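Local coordinates for protein metallo-beta-lactamase (Serratia marcescens, PDB 6K4X) that hydrolyses beta-lactam antibiotics with two zinc ions and is held here in complex with the thiol inhibitor 4-amino-2-sulfanylbenzoic acid, at residues Q49-A52 / A53-A57; D76-G79 / G80-A83; G105-P108 / K109-Q113; P190-V193 / A194-G198. One frame throughout, in Å; residues are numbered along the deposited sequence. Where two conformers were deposited one is given.

Contact 1: residues Q49-A52 / A53-A57; sequences QVVA and ANIRA
Ala52 takes the largest share of this one-helix contact, with the main-chain N-H of Arg56 four residues on reaching its carbonyl: Arg56 N to Ala52 O is 3.2 Å and the N-H...O angle is 168°. Its methyl, CB, faces the interior, where Met84 and Leu87 of helix 81-88 lie against it. In one of its two conformers the Arg56 side chain, bent in mid-chain, folds back so that its guanidinium lies flat over Ala52 O and a water links NH2 to Gln49 O; with a second conformer modelled, both are doubtful as fixed features. Ala53 sits on the more open side of the helix. Its N bonds to Gln49 O at 3.2 Å, approaching from well above the carbonyl plane (40°), while Ala53 CB rests 3.5 Å from Gln49 O. Val51 supplies the greasy side. With CG1 anti to the backbone N (chi1 173°), that methyl meets Ile55 CD1 at 3.9 Å, and Ile55 CG1 closes over Val51 O at 3.3 Å. Val50 CG1 lies alongside the Asn54 amide, 3.5 Å from ND2, whose hydrogen bond goes to Val21 O. This i to i+4 pattern, one face buried and one facing solvent, is that of the amphipathic helix 47-57 in the beta-alpha-beta crossover between strands 37-40 and 65-69 of the metallo-beta-lactamase fold.

Contact 2: residues D76-G79 / G80-A83; sequences DHAG and GISA. With ZN (zinc ion), chain C; D0U (4-azanyl-2-sulfanyl-benzoic acid), chain E.
Ala78 and Ile81 meet just beyond the zinc-binding His-x-His-x-Asp-His motif of the metallo-beta-lactamase superfamily, where the chain passes from helix 75-78 to helix 81-88, around Gly79 and Gly80. The apolar part is small: Ile81 CD1 packs on the Ala78 methyl, 3.9 Å from CB. A single direct hydrogen bond closes the turn, Ile81 N to Ala78 O at 3.0 Å, the donor standing 62° out of the carbonyl plane. Two waters extend it. One molecule donates to Ala78 O and accepts from Ser82 N, another donates to Gly79 O and accepts from Ala83 N, so each bridges an i to i+4 pair that the kinked backbone holds apart. Ser82 OG turns to Gly122 O, and backbone bonds from His77 to Gly42 and from Gly80 to Thr43 tie the turn to the loop after strand 37-40. The metal bonds lie at the other end. Asp76 CG stands between its backbone N and carbonyl carbon (chi1 56°), which brings OD2 to 2.1 Å from the zinc ion, with His215 completing the protein ligands. The inhibitor chelates the same zinc through its sulfur S1 and carboxylate O2, and His77 NE2 binds it at 2.0 Å.

Contact 3: residues G105-P108 / K109-Q113; sequences GVSP and KSDPQ. With D0U (4-azanyl-2-sulfanyl-benzoic acid), chain E.
Asp111 and Pro108 close a type I beta turn in the loop that follows helix 99-104, with Asp111 N bonded to Pro108 O at 2.9 Å and the donor 41° above the carbonyl plane. The inner side of the turn is tight. Asp111 CB lies 3.3 Å from the same Pro108 O, and the carboxylate, its CG anti to the backbone N (chi1 -170°), swings back toward Ser107. Ser107 OG and Asp111 OD2, 4.0 Å apart, share a water that stands to one side and donates to OD2 at 2.9 Å. Asp111 OD2 also accepts from His74 NE2, a second-shell bond that probably steadies this zinc ligand's ring. On its anti lone pair Asp111 OD1 takes the N-H of Gln113, an Asx turn starting where the beta turn ends. The outer side is looser and faces solvent: the Pro108 ring touches Ser110 chiefly through CG, 3.6 Å from OG, and Lys109 runs outward with an extended chain. At the end of the Asx turn the loop reaches the inhibitor pocket, where the Gln113 amide lies by the inhibitor's aromatic ring, NE2 3.8 Å from ring carbon C5 and OE1 3.5 Å from amino nitrogen N1.

Contact 4: residues P190-V193 / A194-G198; sequences PEVV and ASLRG
Arg197 lies along Val193 one helical turn earlier, and the two side chains run side by side in the same direction. The backbone sets the spacing, Arg197 N bonding to Val193 O at 3.0 Å. From the start of the side chain, Arg197 CB is 3.6 Å from Val193 O. CG, held beside the backbone N and anti to the carbonyl carbon (chi1 -73°), comes closer to Val193 O, at 3.4 Å. CD, in a chain extended as far as NE, is shared: still 3.8 Å from Val193 O, it also comes to 4.1 Å from Val193 CG1. From NE outward the methyl is the partner, and CZ follows along it. At the tip NH2 is 3.7 Å from Val193 CG1, which sits over one face of the guanidinium, offset toward its rim. NH1 forms a salt bridge with Glu254 of helix 241-260, so the valine supports the flat group while the carboxylate holds its charged end. The remaining turns repeat the i to i+4 pattern. Ala194 N bonds to Pro190 O, and Ser195 N to Glu191 O. Leu196 N bonds to Val192 O at 2.9 Å. Leu196 is buried, its CD1 4.2 Å from Val192 CG1 and its side chain against Ala178 and Leu253. Val192 in turn packs on Tyr184 and Phe186. This is the first part of helix 190-205, surface-lying with a buried leucine flank, which makes the beta-alpha-beta crossover between the parallel strands 166-173 and 210-213 of the metallo-beta-lactamase fold.

Contacts 1 and 4 are regular helical turns in two different crossovers, one beside each of the two sheets, on opposite sides of the chain's centre and about 36 Å apart between centres. Contact 1 is partly buried and contact 4 lies mostly at the surface, where its arginine pairs with another helix. Contact 2 spans the junction of two helices and contact 3 a loop; both use water to bridge polar atoms, and both touch the inhibitor: 76-83, whose touching residues are all buried, binds zinc directly, whereas 105-113 acts from the second shell and the pocket wall. Contacts 3 and 4 meet through Pro112 CG and Val192 CG1, 4.1 Å apart, joining the pocket loop to helix 190-205.

Contact 1: residues Q49-A52 / A53-A57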
loop_
_atom_site.group_PDB
_atom_site.type_symbol
_atom_site.label_atom_id
_atom_site.label_comp_id
_atom_site.label_asym_id
_atom_site.label_seq_id
_atom_site.Cartn_x
_atom_site.Cartn_y
_atom_site.Cartn_z
ATOM N N GLN A 49 -11.877 3.302 -11.521
ATOM C CA GLN A 49 -12.828 4.375 -11.867
ATOM C C GLN A 49 -13.199 5.184 -10.623
ATOM O O GLN A 49 -13.499 6.383 -10.735
ATOM C CB GLN A 49 -14.085 3.797 -12.531
ATOM C CG GLN A 49 -13.774 2.974 -13.774
ATOM C CD GLN A 49 -12.861 3.679 -14.749
ATOM O OE1 GLN A 49 -11.871 3.117 -15.234
ATOM N NE2 GLN A 49 -13.179 4.926 -15.046
ATOM N N VAL A 50 -13.231 4.524 -9.459
ATOM C CA VAL A 50 -13.464 5.192 -8.192
ATOM C C VAL A 50 -12.277 6.097 -7.840
ATOM O O VAL A 50 -12.469 7.269 -7.499
ATOM C CB VAL A 50 -13.779 4.154 -7.100
ATOM C CG1 VAL A 50 -13.816 4.761 -5.724
ATOM C CG2 VAL A 50 -15.068 3.400 -7.392
ATOM N N VAL A 51 -11.058 5.550 -7.911
ATOM C CA VAL A 51 -9.882 6.313 -7.587
ATOM C C VAL A 51 -9.775 7.551 -8.487
ATOM O O VAL A 51 -9.477 8.637 -8.030
ATOM C CB VAL A 51 -8.626 5.443 -7.701
ATOM C CG1 VAL A 51 -7.363 6.259 -7.526
ATOM C CG2 VAL A 51 -8.662 4.292 -6.725
ATOM N N ALA A 52 -10.015 7.378 -9.796
ATOM C CA ALA A 52 -9.919 8.492 -10.726
ATOM C C ALA A 52 -10.911 9.599 -10.364
ATOM O O ALA A 52 -10.538 10.786 -10.336
ATOM C CB ALA A 52 -10.113 8.003 -12.138
ATOM N N ALA A 53 -12.167 9.217 -10.124
ATOM C CA ALA A 53 -13.174 10.196 -9.766
ATOM C C ALA A 53 -12.814 10.872 -8.441
ATOM O O ALA A 53 -13.062 12.070 -8.244
ATOM C CB ALA A 53 -14.522 9.529 -9.691
ATOM N N ASN A 54 -12.244 10.104 -7.509
ATOM C CA ASN A 54 -11.893 10.608 -6.213
ATOM C C ASN A 54 -10.791 11.667 -6.322
ATOM O O ASN A 54 -10.827 12.676 -5.623
ATOM C CB ASN A 54 -11.502 9.464 -5.282
ATOM C CG ASN A 54 -12.672 8.634 -4.798
ATOM O OD1 ASN A 54 -13.837 9.033 -4.937
ATOM N ND2 ASN A 54 -12.381 7.503 -4.171
ATOM N N ILE A 55 -9.786 11.409 -7.160
ATOM C CA ILE A 55 -8.718 12.372 -7.336
ATOM C C ILE A 55 -9.312 13.675 -7.874
ATOM O O ILE A 55 -8.964 14.766 -7.409
ATOM C CB ILE A 55 -7.644 11.790 -8.271
ATOM C CG1 ILE A 55 -6.896 10.643 -7.587
ATOM C CG2 ILE A 55 -6.700 12.874 -8.758
ATOM C CD1 ILE A 55 -6.044 9.827 -8.513
ATOM N N ARG A 56 -10.183 13.575 -8.875
ATOM C CA ARG A 56 -10.824 14.776 -9.427
ATOM C C ARG A 56 -11.671 15.473 -8.350
ATOM O O ARG A 56 -11.703 16.702 -8.282
ATOM C CB ARG A 56 -11.630 14.428 -10.682
ATOM C CG ARG A 56 -10.776 13.939 -11.845
ATOM C CD ARG A 56 -11.575 13.838 -13.129
ATOM N NE ARG A 56 -12.744 12.969 -13.057
ATOM C CZ ARG A 56 -12.759 11.682 -13.386
ATOM N NH1 ARG A 56 -11.709 11.155 -13.990
ATOM N NH2 ARG A 56 -13.822 10.926 -13.133
ATOM N N ALA A 57 -12.370 14.702 -7.525
ATOM C CA ALA A 57 -13.217 15.291 -6.484
ATOM C C ALA A 57 -12.386 16.081 -5.468
ATOM O O ALA A 57 -12.907 16.997 -4.836
ATOM C CB ALA A 57 -14.042 14.218 -5.815
HETATM O O HOH W 1 -13.878 7.868 -13.085
#

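Contact 2: residues D76-G79 / G80-A83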
loop_
_atom_site.group_PDB
_atom_site.type_symbol
_atom_site.label_atom_id
_atom_site.label_comp_id
_atom_site.label_asym_id
_atom_site.label_seq_id
_atom_site.Cartn_x
_atom_site.Cartn_y
_atom_site.Cartn_z
ATOM N N ASP A 76 -6.259 -6.899 -5.638
ATOM C CA ASP A 76 -6.986 -5.947 -4.814
ATOM C C ASP A 76 -6.264 -4.596 -4.678
ATOM O O ASP A 76 -6.939 -3.583 -4.504
ATOM C CB ASP A 76 -7.337 -6.535 -3.452
ATOM C CG ASP A 76 -6.200 -7.076 -2.610
ATOM O OD1 ASP A 76 -5.188 -7.538 -3.182
ATOM O OD2 ASP A 76 -6.364 -7.062 -1.368
ATOM N N HIS A 77 -4.926 -4.594 -4.691
ATOM C CA HIS A 77 -4.172 -3.347 -4.544
ATOM C C HIS A 77 -3.719 -2.802 -5.894
ATOM O O HIS A 77 -3.531 -1.581 -6.052
ATOM C CB HIS A 77 -2.953 -3.563 -3.649
ATOM C CG HIS A 77 -3.333 -4.198 -2.359
ATOM N ND1 HIS A 77 -3.949 -3.506 -1.324
ATOM C CD2 HIS A 77 -3.305 -5.497 -1.987
ATOM C CE1 HIS A 77 -4.244 -4.380 -0.371
ATOM N NE2 HIS A 77 -3.891 -5.605 -0.749
ATOM N N ALA A 78 -3.403 -3.712 -6.817
ATOM C CA ALA A 78 -2.717 -3.400 -8.078
ATOM C C ALA A 78 -3.633 -3.542 -9.294
ATOM O O ALA A 78 -3.249 -3.148 -10.393
ATOM C CB ALA A 78 -1.508 -4.285 -8.284
ATOM N N GLY A 79 -4.827 -4.106 -9.124
ATOM C CA GLY A 79 -5.685 -4.361 -10.263
ATOM C C GLY A 79 -6.040 -3.110 -11.034
ATOM O O GLY A 79 -6.275 -3.196 -12.248
ATOM N N GLY A 80 -6.097 -1.959 -10.353
ATOM C CA GLY A 80 -6.444 -0.710 -10.976
ATOM C C GLY A 80 -5.257 0.073 -11.503
ATOM O O GLY A 80 -5.451 1.144 -12.083
ATOM N N ILE A 81 -4.032 -0.389 -11.245
ATOM C CA ILE A 81 -2.875 0.385 -11.598
ATOM C C ILE A 81 -2.777 0.592 -13.106
ATOM O O ILE A 81 -2.469 1.690 -13.544
ATOM C CB ILE A 81 -1.581 -0.202 -11.009
ATOM C CG1 ILE A 81 -1.608 0.004 -9.490
ATOM C CG2 ILE A 81 -0.362 0.440 -11.669
ATOM C CD1 ILE A 81 -0.434 -0.575 -8.757
ATOM N N SER A 82 -3.020 -0.457 -13.892
ATOM C CA SER A 82 -2.835 -0.326 -15.332
ATOM C C SER A 82 -3.737 0.772 -15.898
ATOM O O SER A 82 -3.324 1.601 -16.704
ATOM C CB SER A 82 -3.087 -1.636 -16.011
ATOM O OG SER A 82 -2.978 -1.504 -17.424
ATOM N N ALA A 83 -4.999 0.753 -15.477
ATOM C CA ALA A 83 -5.962 1.732 -15.938
ATOM C C ALA A 83 -5.545 3.135 -15.488
ATOM O O ALA A 83 -5.634 4.105 -16.250
ATOM C CB ALA A 83 -7.358 1.402 -15.474
HETATM ZN ZN ZN C . -4.774 -7.301 -0.071
HETATM O O2 D0U E . -3.255 -7.892 1.506
HETATM C C7 D0U E . -3.475 -8.819 2.316
HETATM O O1 D0U E . -3.081 -8.769 3.517
HETATM C C3 D0U E . -4.201 -10.049 1.899
HETATM C C2 D0U E . -4.616 -10.911 2.951
HETATM C C4 D0U E . -4.495 -10.374 0.563
HETATM S S1 D0U E . -4.210 -9.461 -0.851
HETATM C C5 D0U E . -5.170 -11.594 0.336
HETATM C C6 D0U E . -5.562 -12.452 1.366
HETATM N N1 D0U E . -6.258 -13.625 1.101
HETATM C C1 D0U E . -5.302 -12.089 2.657
HETATM O O HOH W 2 -2.851 -3.160 -13.048
HETATM O O HOH W 3 -6.361 -1.540 -14.468
#

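Contact 3: residues G105-P108 / K109-Q113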
loop_
_atom_site.group_PDB
_atom_site.type_symbol
_atom_site.label_atom_id
_atom_site.label_comp_id
_atom_site.label_asym_id
_atom_site.label_seq_id
_atom_site.Cartn_x
_atom_site.Cartn_y
_atom_site.Cartn_z
ATOM N N GLY A 105 0.395 -9.011 -14.836
ATOM C CA GLY A 105 -0.784 -9.255 -14.028
ATOM C C GLY A 105 -0.928 -10.682 -13.548
ATOM O O GLY A 105 -2.010 -11.064 -13.138
ATOM N N VAL A 106 0.171 -11.439 -13.520
ATOM C CA VAL A 106 0.168 -12.835 -13.111
ATOM C C VAL A 106 1.250 -13.022 -12.046
ATOM O O VAL A 106 2.419 -12.774 -12.295
ATOM C CB VAL A 106 0.442 -13.789 -14.284
ATOM C CG1 VAL A 106 0.419 -15.236 -13.827
ATOM C CG2 VAL A 106 -0.514 -13.560 -15.448
ATOM N N SER A 107 0.843 -13.452 -10.855
ATOM C CA SER A 107 1.764 -13.696 -9.759
ATOM C C SER A 107 2.506 -15.013 -9.965
ATOM O O SER A 107 1.923 -15.985 -10.442
ATOM C CB SER A 107 1.052 -13.721 -8.428
ATOM O OG SER A 107 0.610 -12.437 -8.023
ATOM N N PRO A 108 3.790 -15.090 -9.578
ATOM C CA PRO A 108 4.620 -16.262 -9.819
ATOM C C PRO A 108 4.505 -17.303 -8.711
ATOM O O PRO A 108 3.953 -17.057 -7.636
ATOM C CB PRO A 108 6.032 -15.667 -9.798
ATOM C CG PRO A 108 5.939 -14.554 -8.785
ATOM C CD PRO A 108 4.554 -13.976 -9.003
ATOM N N LYS A 109 5.138 -18.454 -8.975
ATOM C CA LYS A 109 4.972 -19.631 -8.128
ATOM C C LYS A 109 5.631 -19.441 -6.762
ATOM O O LYS A 109 5.289 -20.142 -5.783
ATOM C CB LYS A 109 5.484 -20.879 -8.846
ATOM C CG LYS A 109 6.961 -20.880 -9.176
ATOM C CD LYS A 109 7.339 -22.121 -9.947
ATOM C CE LYS A 109 8.782 -22.122 -10.395
ATOM N NZ LYS A 109 9.064 -23.350 -11.179
ATOM N N SER A 110 6.510 -18.465 -6.602
ATOM C CA SER A 110 7.096 -18.155 -5.301
ATOM C C SER A 110 6.055 -17.576 -4.338
ATOM O O SER A 110 6.285 -17.545 -3.142
ATOM C CB SER A 110 8.252 -17.188 -5.438
ATOM O OG SER A 110 7.855 -16.044 -6.174
ATOM N N ASP A 111 4.953 -17.022 -4.868
ATOM C CA ASP A 111 3.947 -16.387 -4.004
ATOM C C ASP A 111 3.249 -17.475 -3.204
ATOM O O ASP A 111 2.764 -18.437 -3.785
ATOM C CB ASP A 111 2.969 -15.602 -4.866
ATOM C CG ASP A 111 2.026 -14.706 -4.084
ATOM O OD1 ASP A 111 1.379 -15.188 -3.140
ATOM O OD2 ASP A 111 1.947 -13.522 -4.453
ATOM N N PRO A 112 3.177 -17.381 -1.860
ATOM C CA PRO A 112 2.475 -18.403 -1.085
ATOM C C PRO A 112 1.036 -18.657 -1.548
ATOM O O PRO A 112 0.545 -19.769 -1.387
ATOM C CB PRO A 112 2.491 -17.835 0.335
ATOM C CG PRO A 112 3.763 -16.999 0.374
ATOM C CD PRO A 112 3.833 -16.380 -1.003
ATOM N N GLN A 113 0.363 -17.646 -2.111
ATOM C CA GLN A 113 -0.992 -17.818 -2.605
ATOM C C GLN A 113 -1.056 -18.388 -4.022
ATOM O O GLN A 113 -2.163 -18.602 -4.533
ATOM C CB GLN A 113 -1.754 -16.497 -2.523
ATOM C CG GLN A 113 -2.053 -16.063 -1.105
ATOM C CD GLN A 113 -2.858 -14.789 -1.104
ATOM O OE1 GLN A 113 -4.073 -14.807 -1.302
ATOM N NE2 GLN A 113 -2.206 -13.649 -0.953
HETATM O O2 D0U E . -3.255 -7.892 1.506
HETATM C C7 D0U E . -3.475 -8.819 2.316
HETATM O O1 D0U E . -3.081 -8.769 3.517
HETATM C C3 D0U E . -4.201 -10.049 1.899
HETATM C C2 D0U E . -4.616 -10.911 2.951
HETATM C C4 D0U E . -4.495 -10.374 0.563
HETATM S S1 D0U E . -4.210 -9.461 -0.851
HETATM C C5 D0U E . -5.170 -11.594 0.336
HETATM C C6 D0U E . -5.562 -12.452 1.366
HETATM N N1 D0U E . -6.258 -13.625 1.101
HETATM C C1 D0U E . -5.302 -12.089 2.657
HETATM O O HOH W 4 2.595 -11.513 -6.503
#

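Contact 4: residues P190-V193 / A194-G198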
loop_
_atom_site.group_PDB
_atom_site.type_symbol
_atom_site.label_atom_id
_atom_site.label_comp_id
_atom_site.label_asym_id
_atom_site.label_seq_id
_atom_site.Cartn_x
_atom_site.Cartn_y
_atom_site.Cartn_z
ATOM N N PRO A 190 11.832 -21.380 4.022
ATOM C CA PRO A 190 12.521 -20.525 4.972
ATOM C C PRO A 190 12.755 -19.099 4.471
ATOM O O PRO A 190 12.853 -18.208 5.284
ATOM C CB PRO A 190 13.833 -21.288 5.193
ATOM C CG PRO A 190 14.047 -22.037 3.918
ATOM C CD PRO A 190 12.651 -22.526 3.591
ATOM N N GLU A 191 12.878 -18.916 3.159
ATOM C CA GLU A 191 13.096 -17.575 2.661
ATOM C C GLU A 191 11.861 -16.694 2.933
ATOM O O GLU A 191 12.002 -15.532 3.274
ATOM C CB GLU A 191 13.430 -17.616 1.176
ATOM C CG GLU A 191 14.785 -18.234 0.888
ATOM C CD GLU A 191 14.975 -18.707 -0.544
ATOM O OE1 GLU A 191 15.372 -17.884 -1.339
ATOM O OE2 GLU A 191 14.686 -19.876 -0.848
ATOM N N VAL A 192 10.664 -17.245 2.727
ATOM C CA VAL A 192 9.470 -16.467 2.963
ATOM C C VAL A 192 9.345 -16.149 4.455
ATOM O O VAL A 192 9.009 -15.019 4.817
ATOM C CB VAL A 192 8.225 -17.180 2.405
ATOM C CG1 VAL A 192 6.924 -16.567 2.912
ATOM C CG2 VAL A 192 8.248 -17.164 0.885
ATOM N N VAL A 193 9.556 -17.150 5.320
ATOM C CA VAL A 193 9.490 -16.916 6.748
ATOM C C VAL A 193 10.497 -15.842 7.179
ATOM O O VAL A 193 10.140 -14.953 7.944
ATOM C CB VAL A 193 9.650 -18.237 7.519
ATOM C CG1 VAL A 193 9.812 -17.995 9.007
ATOM C CG2 VAL A 193 8.480 -19.182 7.261
ATOM N N ALA A 194 11.741 -15.957 6.695
ATOM C CA ALA A 194 12.739 -14.981 7.074
ATOM C C ALA A 194 12.351 -13.594 6.561
ATOM O O ALA A 194 12.606 -12.582 7.235
ATOM C CB ALA A 194 14.095 -15.419 6.583
ATOM N N SER A 195 11.797 -13.527 5.353
ATOM C CA SER A 195 11.414 -12.230 4.781
ATOM C C SER A 195 10.315 -11.574 5.617
ATOM O O SER A 195 10.407 -10.388 5.953
ATOM C CB SER A 195 10.957 -12.393 3.372
ATOM O OG SER A 195 12.045 -12.619 2.504
ATOM N N LEU A 196 9.309 -12.356 5.971
ATOM C CA LEU A 196 8.230 -11.842 6.801
ATOM C C LEU A 196 8.807 -11.309 8.116
ATOM O O LEU A 196 8.468 -10.216 8.579
ATOM C CB LEU A 196 7.215 -12.949 7.098
ATOM C CG LEU A 196 6.181 -13.221 5.998
ATOM C CD1 LEU A 196 5.443 -14.502 6.294
ATOM C CD2 LEU A 196 5.215 -12.060 5.811
ATOM N N ARG A 197 9.683 -12.097 8.753
ATOM C CA ARG A 197 10.215 -11.694 10.057
ATOM C C ARG A 197 11.052 -10.431 9.929
ATOM O O ARG A 197 10.969 -9.546 10.799
ATOM C CB ARG A 197 11.001 -12.833 10.695
ATOM C CG ARG A 197 10.080 -13.931 11.190
ATOM C CD ARG A 197 10.858 -15.110 11.714
ATOM N NE ARG A 197 9.946 -16.038 12.352
ATOM C CZ ARG A 197 10.228 -17.299 12.674
ATOM N NH1 ARG A 197 9.321 -18.015 13.327
ATOM N NH2 ARG A 197 11.396 -17.824 12.343
ATOM N N GLY A 198 11.857 -10.322 8.877
ATOM C CA GLY A 198 12.605 -9.094 8.660
ATOM C C GLY A 198 11.679 -7.899 8.458
ATOM O O GLY A 198 11.977 -6.785 8.887
#